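Local structure of CEL61B (Hypocrea jecorina, 2VTC) at residues 21-27 with 97-103; 33-37 with 50-55; 183-189 with 228-233. The protein is a secreted copper-dependent lytic polysaccharide monooxygenase that oxidatively cleaves the glycosidic bonds of cellulose. The contacts are given in a common frame with arbitrary orientation. Numbering follows the deposited sequence.

In the fold
Contacts 1 and 2 share one sheet. Strand 22-28 of contact 1 lies between strand 96-102 and strand 31-34, which runs into residues 33-37 of contact 2. Gly-35 N and Asn-33 N probably donate hydrogen bonds to Gln-24 O and Phe-26 O, respectively. Contact 1 is an antiparallel ladder of backbone hydrogen bonds broken by one bulge, with a buried aromatic face and a glycosylated outer face. Contact 2 is a buried loop contact, built on apolar side chains and one water bridge. Contact 3 lies apart, about 33 Å from contact 2 between centres. It joins two loops near the metal site. It is more exposed: one backbone bond, and two alanines against an aromatic ring.

Contact 1 (21-27 with 97-103); sequences GQVQNFT and IVFQWGP. With NAG (2-acetamido-2-deoxy-beta-D-glucopyranose), chain C; NAG (2-acetamido-2-deoxy-beta-D-glucopyranose), chain B.
Residues 22-27 and 97-102 are antiparallel strands whose short axes approach to 4.6 Å, with 126° between their N-to-C directions. Gln-22 and Gly-102 form a hydrogen-bonded pair: Gln-22 N to Gly-102 O and Gly-102 N to Gln-22 O are both 3.0 Å. Thr-27 and Val-98 form another: Thr-27 N to Val-98 O is 3.1 Å, Val-98 N to Thr-27 O 3.0 Å. Between them the non-extended psi of Gln-24 (-23°) makes a beta bulge: Gln-24 N donates to Gln-100 O (3.1 Å) and Gln-100 N to Asn-25 O (3.0 Å). Val-23, Phe-26, Phe-99 and Trp-101 share one face. Val-23 (t) lays CG2 over the five-membered ring of Trp-101 (m), 3.8 Å from its centroid, a CH-pi contact. Trp-101 NE1 hydrogen-bonds to His-178 NE2. The other face carries an N-glycan, Asn-25 ND2 to NAG C1 1.5 Å. A CB on Gly-102 would clash with this sugar. The second NAG donates from N2 to Pro-103 O (2.7 Å); a cis peptide precedes Pro-103. Gly-21 links the pair to the copper ligand His-20. Both strands belong to the antiparallel sheet 31-34, 22-28, 96-102, 160-164 of the AA9 beta-sandwich.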
loop_
_atom_site.group_PDB
_atom_site.type_symbol
_atom_site.label_atom_id
_atom_site.label_comp_id
_atom_site.label_asym_id
_atom_site.label_seq_id
_atom_site.Cartn_x
_atom_site.Cartn_y
_atom_site.Cartn_z
ATOM N N GLY A 21 11.024 4.799 -2.707
ATOM C CA GLY A 21 10.812 3.732 -3.669
ATOM C C GLY A 21 9.331 3.699 -4.041
ATOM O O GLY A 21 8.529 4.354 -3.386
ATOM N N GLN A 22 8.983 2.936 -5.066
ATOM C CA GLN A 22 7.575 2.800 -5.491
ATOM C C GLN A 22 7.318 1.380 -5.982
ATOM O O GLN A 22 8.257 0.656 -6.315
ATOM C CB GLN A 22 7.264 3.827 -6.599
ATOM C CG GLN A 22 7.955 3.518 -7.928
ATOM C CD GLN A 22 7.747 4.573 -9.012
ATOM O OE1 GLN A 22 6.866 5.450 -8.923
ATOM N NE2 GLN A 22 8.569 4.495 -10.041
ATOM N N VAL A 23 6.048 0.966 -6.039
ATOM C CA VAL A 23 5.711 -0.305 -6.651
ATOM C C VAL A 23 5.721 -0.080 -8.161
ATOM O O VAL A 23 4.922 0.700 -8.675
ATOM C CB VAL A 23 4.321 -0.835 -6.167
ATOM C CG1 VAL A 23 3.865 -2.012 -7.007
ATOM C CG2 VAL A 23 4.401 -1.232 -4.709
ATOM N N GLN A 24 6.651 -0.726 -8.863
ATOM C CA GLN A 24 6.798 -0.485 -10.307
ATOM C C GLN A 24 6.070 -1.498 -11.167
ATOM O O GLN A 24 5.760 -1.236 -12.349
ATOM C CB GLN A 24 8.284 -0.423 -10.693
ATOM C CG GLN A 24 8.999 0.762 -10.130
ATOM C CD GLN A 24 10.214 1.184 -10.962
ATOM O OE1 GLN A 24 10.511 2.375 -11.075
ATOM N NE2 GLN A 24 10.916 0.214 -11.527
ATOM N N ASN A 25 5.825 -2.661 -10.576
ATOM C CA ASN A 25 5.117 -3.749 -11.199
ATOM C C ASN A 25 4.765 -4.766 -10.127
ATOM O O ASN A 25 5.140 -4.607 -8.949
ATOM C CB ASN A 25 5.903 -4.370 -12.375
ATOM C CG ASN A 25 7.345 -4.770 -12.008
ATOM O OD1 ASN A 25 7.556 -5.700 -11.225
ATOM N ND2 ASN A 25 8.328 -4.092 -12.634
ATOM N N PHE A 26 3.990 -5.762 -10.511
ATOM C CA PHE A 26 3.521 -6.767 -9.576
ATOM C C PHE A 26 3.083 -7.991 -10.357
ATOM O O PHE A 26 2.783 -7.894 -11.569
ATOM C CB PHE A 26 2.389 -6.203 -8.670
ATOM C CG PHE A 26 1.169 -5.700 -9.432
ATOM C CD1 PHE A 26 0.029 -6.494 -9.529
ATOM C CD2 PHE A 26 1.169 -4.428 -10.027
ATOM C CE1 PHE A 26 -1.111 -6.034 -10.239
ATOM C CE2 PHE A 26 0.036 -3.958 -10.735
ATOM C CZ PHE A 26 -1.100 -4.767 -10.828
ATOM N N THR A 27 3.065 -9.134 -9.677
ATOM C CA THR A 27 2.613 -10.384 -10.265
ATOM C C THR A 27 1.352 -10.885 -9.590
ATOM O O THR A 27 1.134 -10.664 -8.393
ATOM C CB THR A 27 3.688 -11.516 -10.236
ATOM O OG1 THR A 27 4.007 -11.868 -8.875
ATOM C CG2 THR A 27 4.925 -11.099 -10.998
ATOM N N ILE A 97 -0.709 -11.805 -4.710
ATOM C CA ILE A 97 -0.095 -10.671 -5.366
ATOM C C ILE A 97 1.316 -10.584 -4.817
ATOM O O ILE A 97 1.527 -10.785 -3.616
ATOM C CB ILE A 97 -0.820 -9.331 -5.019
ATOM C CG1 ILE A 97 -2.333 -9.446 -5.254
ATOM C CG2 ILE A 97 -0.175 -8.154 -5.784
ATOM C CD1 ILE A 97 -3.147 -8.423 -4.466
ATOM N N VAL A 98 2.269 -10.279 -5.690
ATOM C CA VAL A 98 3.626 -9.982 -5.250
ATOM C C VAL A 98 3.985 -8.595 -5.724
ATOM O O VAL A 98 4.166 -8.360 -6.923
ATOM C CB VAL A 98 4.679 -11.039 -5.741
ATOM C CG1 VAL A 98 6.036 -10.725 -5.140
ATOM C CG2 VAL A 98 4.255 -12.459 -5.376
ATOM N N PHE A 99 4.044 -7.662 -4.776
ATOM C CA PHE A 99 4.372 -6.279 -5.091
ATOM C C PHE A 99 5.887 -6.179 -5.229
ATOM O O PHE A 99 6.620 -6.624 -4.344
ATOM C CB PHE A 99 3.875 -5.322 -3.995
ATOM C CG PHE A 99 2.377 -5.277 -3.850
ATOM C CD1 PHE A 99 1.625 -4.419 -4.654
ATOM C CD2 PHE A 99 1.721 -6.057 -2.897
ATOM C CE1 PHE A 99 0.225 -4.346 -4.520
ATOM C CE2 PHE A 99 0.318 -6.008 -2.752
ATOM C CZ PHE A 99 -0.421 -5.137 -3.577
ATOM N N GLN A 100 6.334 -5.606 -6.340
ATOM C CA GLN A 100 7.761 -5.408 -6.595
ATOM C C GLN A 100 8.121 -3.941 -6.440
ATOM O O GLN A 100 7.709 -3.083 -7.229
ATOM C CB GLN A 100 8.142 -5.936 -7.985
ATOM C CG GLN A 100 9.556 -5.551 -8.431
ATOM C CD GLN A 100 10.648 -6.324 -7.692
ATOM O OE1 GLN A 100 11.356 -5.773 -6.832
ATOM N NE2 GLN A 100 10.782 -7.591 -8.021
ATOM N N TRP A 101 8.895 -3.646 -5.400
ATOM C CA TRP A 101 9.348 -2.291 -5.147
ATOM C C TRP A 101 10.656 -1.997 -5.894
ATOM O O TRP A 101 11.438 -2.915 -6.196
ATOM C CB TRP A 101 9.544 -2.063 -3.642
ATOM C CG TRP A 101 8.252 -2.040 -2.860
ATOM C CD1 TRP A 101 7.537 -3.116 -2.446
ATOM C CD2 TRP A 101 7.542 -0.877 -2.412
ATOM N NE1 TRP A 101 6.411 -2.702 -1.765
ATOM C CE2 TRP A 101 6.397 -1.333 -1.717
ATOM C CE3 TRP A 101 7.770 0.506 -2.517
ATOM C CZ2 TRP A 101 5.458 -0.452 -1.139
ATOM C CZ3 TRP A 101 6.838 1.397 -1.939
ATOM C CH2 TRP A 101 5.688 0.896 -1.257
ATOM N N GLY A 102 10.879 -0.727 -6.198
ATOM C CA GLY A 102 12.066 -0.347 -6.966
ATOM C C GLY A 102 12.089 1.129 -7.283
ATOM O O GLY A 102 11.264 1.892 -6.753
ATOM N N PRO A 103 13.012 1.552 -8.173
ATOM C CA PRO A 103 13.967 0.725 -8.949
ATOM C C PRO A 103 15.200 0.236 -8.162
ATOM O O PRO A 103 15.846 -0.744 -8.569
ATOM C CB PRO A 103 14.412 1.665 -10.077
ATOM C CG PRO A 103 14.267 3.059 -9.497
ATOM C CD PRO A 103 13.146 2.993 -8.462
HETATM C C1 NAG C . 9.710 -4.399 -12.307
HETATM C C2 NAG C . 10.577 -4.249 -13.564
HETATM C C3 NAG C . 12.080 -4.451 -13.267
HETATM C C4 NAG C . 12.551 -3.679 -12.022
HETATM C C5 NAG C . 11.505 -3.775 -10.895
HETATM C C6 NAG C . 11.821 -2.926 -9.668
HETATM C C7 NAG C . 9.892 -4.712 -15.866
HETATM C C8 NAG C . 9.612 -5.771 -16.891
HETATM N N2 NAG C . 10.165 -5.148 -14.631
HETATM O O3 NAG C . 12.842 -4.067 -14.403
HETATM O O4 NAG C . 13.787 -4.192 -11.540
HETATM O O5 NAG C . 10.197 -3.448 -11.369
HETATM O O6 NAG C . 12.213 -1.617 -10.007
HETATM O O7 NAG C . 9.865 -3.517 -16.174
HETATM C C1 NAG B . 14.852 -3.237 -11.704
HETATM C C2 NAG B . 15.970 -3.565 -10.707
HETATM C C3 NAG B . 17.260 -2.778 -10.987
HETATM C C4 NAG B . 17.613 -2.734 -12.475
HETATM C C5 NAG B . 16.386 -2.311 -13.292
HETATM C C6 NAG B . 16.684 -2.265 -14.792
HETATM C C7 NAG B . 15.145 -4.301 -8.505
HETATM C C8 NAG B . 14.888 -3.902 -7.087
HETATM N N2 NAG B . 15.548 -3.330 -9.330
HETATM O O3 NAG B . 18.317 -3.395 -10.284
HETATM O O4 NAG B . 18.698 -1.854 -12.704
HETATM O O5 NAG B . 15.337 -3.237 -13.042
HETATM O O6 NAG B . 17.032 -3.558 -15.243
HETATM O O7 NAG B . 14.951 -5.466 -8.843
#

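Contact 2 (33-37 with 50-55); sequences NQGFI and FPNVAG
This is a buried, mainly apolar contact between the end of an edge strand and a loop. Strand 31-34 ends at Gln-34, and the residues after it lead into helix 38-47. Residues 50-55 follow that helix without regular structure. The closest CA pair is Gly-35 and Gly-55, 4.5 Å apart. A CB on Gly-55 would fall 2.5 Å from Phe-36 N, so a side chain has no space there. Gly-55 N is buried without a partner. One water joins the backbones, donating to Gln-34 O (2.7 Å) and accepting from Ala-54 N (2.9 Å). Val-53 (m) points toward 33-37. Its CG1 is 3.7 Å from Gln-34 CG, and its CG2 is 4.4 Å from Phe-36 CB. Phe-36 (chi1 t) turns its edge to the face of Phe-50 (chi1 p) in an offset edge-to-face pair. The centroids are 5.7 Å apart and the planes at 86°; CE1 of Phe-36 is 3.7 Å from CE1 of Phe-50. Tyr-57 meets the Phe-36 ring too. Gln-34 and Phe-50 touch Tyr-40 of helix 38-47, while Asn-33 and Gly-35 make backbone hydrogen bonds with Phe-26 and Gln-24 of strand 22-28. Helix and exit loop are thus tied to the sheet edge.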
loop_
_atom_site.group_PDB
_atom_site.type_symbol
_atom_site.label_atom_id
_atom_site.label_comp_id
_atom_site.label_asym_id
_atom_site.label_seq_id
_atom_site.Cartn_x
_atom_site.Cartn_y
_atom_site.Cartn_z
ATOM N N ASN A 33 2.322 -7.822 -14.345
ATOM C CA ASN A 33 1.451 -6.668 -14.523
ATOM C C ASN A 33 2.265 -5.399 -14.363
ATOM O O ASN A 33 3.013 -5.257 -13.386
ATOM C CB ASN A 33 0.320 -6.676 -13.478
ATOM C CG ASN A 33 -0.747 -7.719 -13.765
ATOM O OD1 ASN A 33 -1.794 -7.397 -14.337
ATOM N ND2 ASN A 33 -0.491 -8.978 -13.374
ATOM N N GLN A 34 2.120 -4.464 -15.306
ATOM C CA GLN A 34 2.837 -3.200 -15.261
ATOM C C GLN A 34 2.239 -2.245 -14.218
ATOM O O GLN A 34 1.015 -2.068 -14.161
ATOM C CB GLN A 34 2.852 -2.542 -16.653
ATOM C CG GLN A 34 3.705 -1.285 -16.764
ATOM C CD GLN A 34 5.152 -1.530 -16.384
ATOM O OE1 GLN A 34 5.707 -0.845 -15.515
ATOM N NE2 GLN A 34 5.755 -2.533 -17.003
ATOM N N GLY A 35 3.095 -1.672 -13.371
ATOM C CA GLY A 35 2.674 -0.655 -12.406
ATOM C C GLY A 35 2.972 0.746 -12.888
ATOM O O GLY A 35 3.502 0.930 -14.001
ATOM N N PHE A 36 2.634 1.747 -12.075
ATOM C CA PHE A 36 2.960 3.119 -12.425
ATOM C C PHE A 36 4.428 3.380 -12.099
ATOM O O PHE A 36 4.886 3.101 -10.977
ATOM C CB PHE A 36 2.074 4.135 -11.694
ATOM C CG PHE A 36 2.336 5.560 -12.096
ATOM C CD1 PHE A 36 1.732 6.103 -13.248
ATOM C CD2 PHE A 36 3.188 6.369 -11.355
ATOM C CE1 PHE A 36 1.969 7.427 -13.614
ATOM C CE2 PHE A 36 3.436 7.695 -11.721
ATOM C CZ PHE A 36 2.821 8.219 -12.876
ATOM N N ILE A 37 5.158 3.912 -13.071
ATOM C CA ILE A 37 6.554 4.304 -12.855
ATOM C C ILE A 37 6.757 5.805 -13.035
ATOM O O ILE A 37 6.011 6.476 -13.751
ATOM C CB ILE A 37 7.521 3.500 -13.764
ATOM C CG1 ILE A 37 7.249 3.803 -15.249
ATOM C CG2 ILE A 37 7.412 2.016 -13.457
ATOM C CD1 ILE A 37 8.148 3.042 -16.239
ATOM N N PHE A 50 0.233 9.143 -21.188
ATOM C CA PHE A 50 1.186 8.093 -20.782
ATOM C C PHE A 50 0.485 6.731 -20.846
ATOM O O PHE A 50 -0.744 6.703 -20.960
ATOM C CB PHE A 50 1.759 8.368 -19.374
ATOM C CG PHE A 50 0.740 8.283 -18.272
ATOM C CD1 PHE A 50 0.591 7.099 -17.541
ATOM C CD2 PHE A 50 -0.053 9.380 -17.950
ATOM C CE1 PHE A 50 -0.349 7.014 -16.510
ATOM C CE2 PHE A 50 -1.004 9.304 -16.924
ATOM C CZ PHE A 50 -1.146 8.112 -16.203
ATOM N N PRO A 51 1.248 5.607 -20.807
ATOM C CA PRO A 51 0.669 4.264 -20.927
ATOM C C PRO A 51 -0.423 3.976 -19.910
ATOM O O PRO A 51 -0.344 4.422 -18.757
ATOM C CB PRO A 51 1.870 3.340 -20.688
ATOM C CG PRO A 51 3.015 4.129 -21.178
ATOM C CD PRO A 51 2.718 5.519 -20.690
ATOM N N ASN A 52 -1.445 3.244 -20.345
ATOM C CA ASN A 52 -2.575 2.899 -19.470
ATOM C C ASN A 52 -2.215 1.706 -18.606
ATOM O O ASN A 52 -1.981 0.615 -19.126
ATOM C CB ASN A 52 -3.848 2.641 -20.298
ATOM C CG ASN A 52 -4.274 3.864 -21.081
ATOM O OD1 ASN A 52 -4.268 4.994 -20.560
ATOM N ND2 ASN A 52 -4.632 3.656 -22.356
ATOM N N VAL A 53 -2.150 1.923 -17.287
ATOM C CA VAL A 53 -1.735 0.869 -16.351
ATOM C C VAL A 53 -2.660 0.757 -15.141
ATOM O O VAL A 53 -3.458 1.656 -14.892
ATOM C CB VAL A 53 -0.262 1.071 -15.865
ATOM C CG1 VAL A 53 0.713 0.951 -17.050
ATOM C CG2 VAL A 53 -0.100 2.403 -15.110
ATOM N N ALA A 54 -2.551 -0.365 -14.420
ATOM C CA ALA A 54 -3.341 -0.630 -13.214
ATOM C C ALA A 54 -2.850 0.131 -11.971
ATOM O O ALA A 54 -3.612 0.343 -11.024
ATOM C CB ALA A 54 -3.363 -2.110 -12.929
ATOM N N GLY A 55 -1.572 0.510 -11.956
ATOM C CA GLY A 55 -1.040 1.278 -10.826
ATOM C C GLY A 55 -1.512 2.720 -10.897
ATOM O O GLY A 55 -1.615 3.286 -11.999
HETATM O O HOH W 1 -1.112 -2.513 -15.718
#

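Contact 3 (183-189 with 228-233); sequences AHGASSA and ILFNPY
Phe-230 N donates to Ala-186 O (3.1 Å), the one direct backbone hydrogen bond between 183-189 and 228-233. Tyr-233 OH makes a weak hydrogen bond with His-184 O (2.8 Å). A water sits 2.9 Å from both Ser-188 O and Ile-228 O. Two overlapping type I turns, Ala-183 to Ala-186 and Gly-185 to Ser-188, shape 183-189. Residues 228-233 are extended at Leu-229 to Asn-231, then close in an Asx turn, with Tyr-233 N to Asn-231 OD1 3.0 Å. Ala-183 CB and Ala-186 CB pack on the Phe-230 ring, 3.7 Å from its CZ and CE2 respectively. Pro-232 CG is 3.4 Å from Ala-183 O. Leu-229 (t) brings CD1 to 3.6 Å from Ser-187 O. The His-184 ring stacks on the copper ligand His-108; as in related enzymes, His-184 probably binds O2. Loop 183-189 lies between antiparallel strands 172-182 and 193-204. The segment held against it belongs to the long C-terminal loop after strand 215-216.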
loop_
_atom_site.group_PDB
_atom_site.type_symbol
_atom_site.label_atom_id
_atom_site.label_comp_id
_atom_site.label_asym_id
_atom_site.label_seq_id
_atom_site.Cartn_x
_atom_site.Cartn_y
_atom_site.Cartn_z
ATOM N N ALA A 183 10.118 3.393 9.900
ATOM C CA ALA A 183 10.053 3.838 11.274
ATOM C C ALA A 183 11.393 4.315 11.880
ATOM O O ALA A 183 11.435 4.580 13.069
ATOM C CB ALA A 183 9.442 2.717 12.163
ATOM N N HIS A 184 12.440 4.424 11.063
ATOM C CA HIS A 184 13.758 4.905 11.573
ATOM C C HIS A 184 13.676 6.238 12.323
ATOM O O HIS A 184 14.483 6.490 13.253
ATOM C CB HIS A 184 14.806 4.960 10.467
ATOM C CG HIS A 184 14.315 5.583 9.199
ATOM N ND1 HIS A 184 14.622 6.876 8.834
ATOM C CD2 HIS A 184 13.532 5.086 8.212
ATOM C CE1 HIS A 184 14.051 7.149 7.673
ATOM N NE2 HIS A 184 13.373 6.086 7.279
ATOM N N GLY A 185 12.730 7.097 11.928
ATOM C CA GLY A 185 12.495 8.383 12.584
ATOM C C GLY A 185 11.292 8.476 13.505
ATOM O O GLY A 185 10.926 9.565 13.956
ATOM N N ALA A 186 10.665 7.339 13.799
ATOM C CA ALA A 186 9.391 7.304 14.522
ATOM C C ALA A 186 9.416 7.755 15.999
ATOM O O ALA A 186 8.359 7.960 16.620
ATOM C CB ALA A 186 8.769 5.900 14.393
ATOM N N SER A 187 10.604 7.901 16.587
ATOM C CA SER A 187 10.650 8.378 17.989
ATOM C C SER A 187 10.212 9.839 18.165
ATOM O O SER A 187 9.765 10.221 19.252
ATOM C CB SER A 187 12.030 8.132 18.642
ATOM O OG SER A 187 13.011 8.945 18.030
ATOM N N SER A 188 10.318 10.627 17.086
ATOM C CA SER A 188 9.870 12.034 17.040
ATOM C C SER A 188 8.470 12.208 16.463
ATOM O O SER A 188 8.084 11.481 15.545
ATOM C CB SER A 188 10.797 12.855 16.144
ATOM O OG SER A 188 12.137 12.854 16.605
ATOM N N ALA A 189 7.738 13.196 16.983
ATOM C CA ALA A 189 6.477 13.642 16.384
ATOM C C ALA A 189 6.670 13.947 14.895
ATOM O O ALA A 189 7.651 14.587 14.488
ATOM C CB ALA A 189 5.939 14.855 17.117
ATOM N N ILE A 228 2.939 4.325 15.735
ATOM C CA ILE A 228 3.318 5.440 14.859
ATOM C C ILE A 228 4.435 6.274 15.518
ATOM O O ILE A 228 5.420 6.655 14.856
ATOM C CB ILE A 228 2.098 6.366 14.546
ATOM C CG1 ILE A 228 1.057 5.638 13.670
ATOM C CG2 ILE A 228 2.541 7.744 13.933
ATOM C CD1 ILE A 228 1.526 5.201 12.277
ATOM N N LEU A 229 4.244 6.523 16.811
ATOM C CA LEU A 229 5.200 7.289 17.631
ATOM C C LEU A 229 5.790 6.361 18.710
ATOM O O LEU A 229 5.117 6.040 19.687
ATOM C CB LEU A 229 4.494 8.463 18.281
ATOM C CG LEU A 229 5.316 9.419 19.173
ATOM C CD1 LEU A 229 6.324 10.202 18.338
ATOM C CD2 LEU A 229 4.403 10.338 19.960
ATOM N N PHE A 230 7.024 5.932 18.477
ATOM C CA PHE A 230 7.679 4.926 19.333
ATOM C C PHE A 230 9.168 4.906 19.065
ATOM O O PHE A 230 9.640 5.385 18.037
ATOM C CB PHE A 230 7.055 3.524 19.115
ATOM C CG PHE A 230 7.537 2.831 17.869
ATOM C CD1 PHE A 230 8.498 1.821 17.935
ATOM C CD2 PHE A 230 7.036 3.189 16.613
ATOM C CE1 PHE A 230 8.979 1.199 16.793
ATOM C CE2 PHE A 230 7.483 2.559 15.462
ATOM C CZ PHE A 230 8.453 1.549 15.533
ATOM N N ASN A 231 9.928 4.308 19.990
ATOM C CA ASN A 231 11.368 4.262 19.851
ATOM C C ASN A 231 11.817 2.958 19.184
ATOM O O ASN A 231 11.673 1.891 19.776
ATOM C CB ASN A 231 12.021 4.418 21.244
ATOM C CG ASN A 231 13.528 4.524 21.179
ATOM O OD1 ASN A 231 14.128 4.583 20.103
ATOM N ND2 ASN A 231 14.162 4.529 22.361
ATOM N N PRO A 232 12.355 3.024 17.950
ATOM C CA PRO A 232 12.822 1.803 17.282
ATOM C C PRO A 232 14.229 1.338 17.697
ATOM O O PRO A 232 14.680 0.281 17.265
ATOM C CB PRO A 232 12.825 2.197 15.808
ATOM C CG PRO A 232 13.180 3.683 15.855
ATOM C CD PRO A 232 12.534 4.221 17.102
ATOM N N TYR A 233 14.909 2.121 18.522
ATOM C CA TYR A 233 16.324 1.882 18.816
ATOM C C TYR A 233 16.519 1.337 20.224
ATOM O O TYR A 233 17.474 1.694 20.924
ATOM C CB TYR A 233 17.126 3.169 18.600
ATOM C CG TYR A 233 17.049 3.671 17.177
ATOM C CD1 TYR A 233 17.400 2.845 16.114
ATOM C CD2 TYR A 233 16.627 4.966 16.892
ATOM C CE1 TYR A 233 17.326 3.285 14.794
ATOM C CE2 TYR A 233 16.555 5.429 15.565
ATOM C CZ TYR A 233 16.909 4.573 14.525
ATOM O OH TYR A 233 16.869 4.976 13.206
HETATM O O HOH W 2 6.441 9.369 14.414
#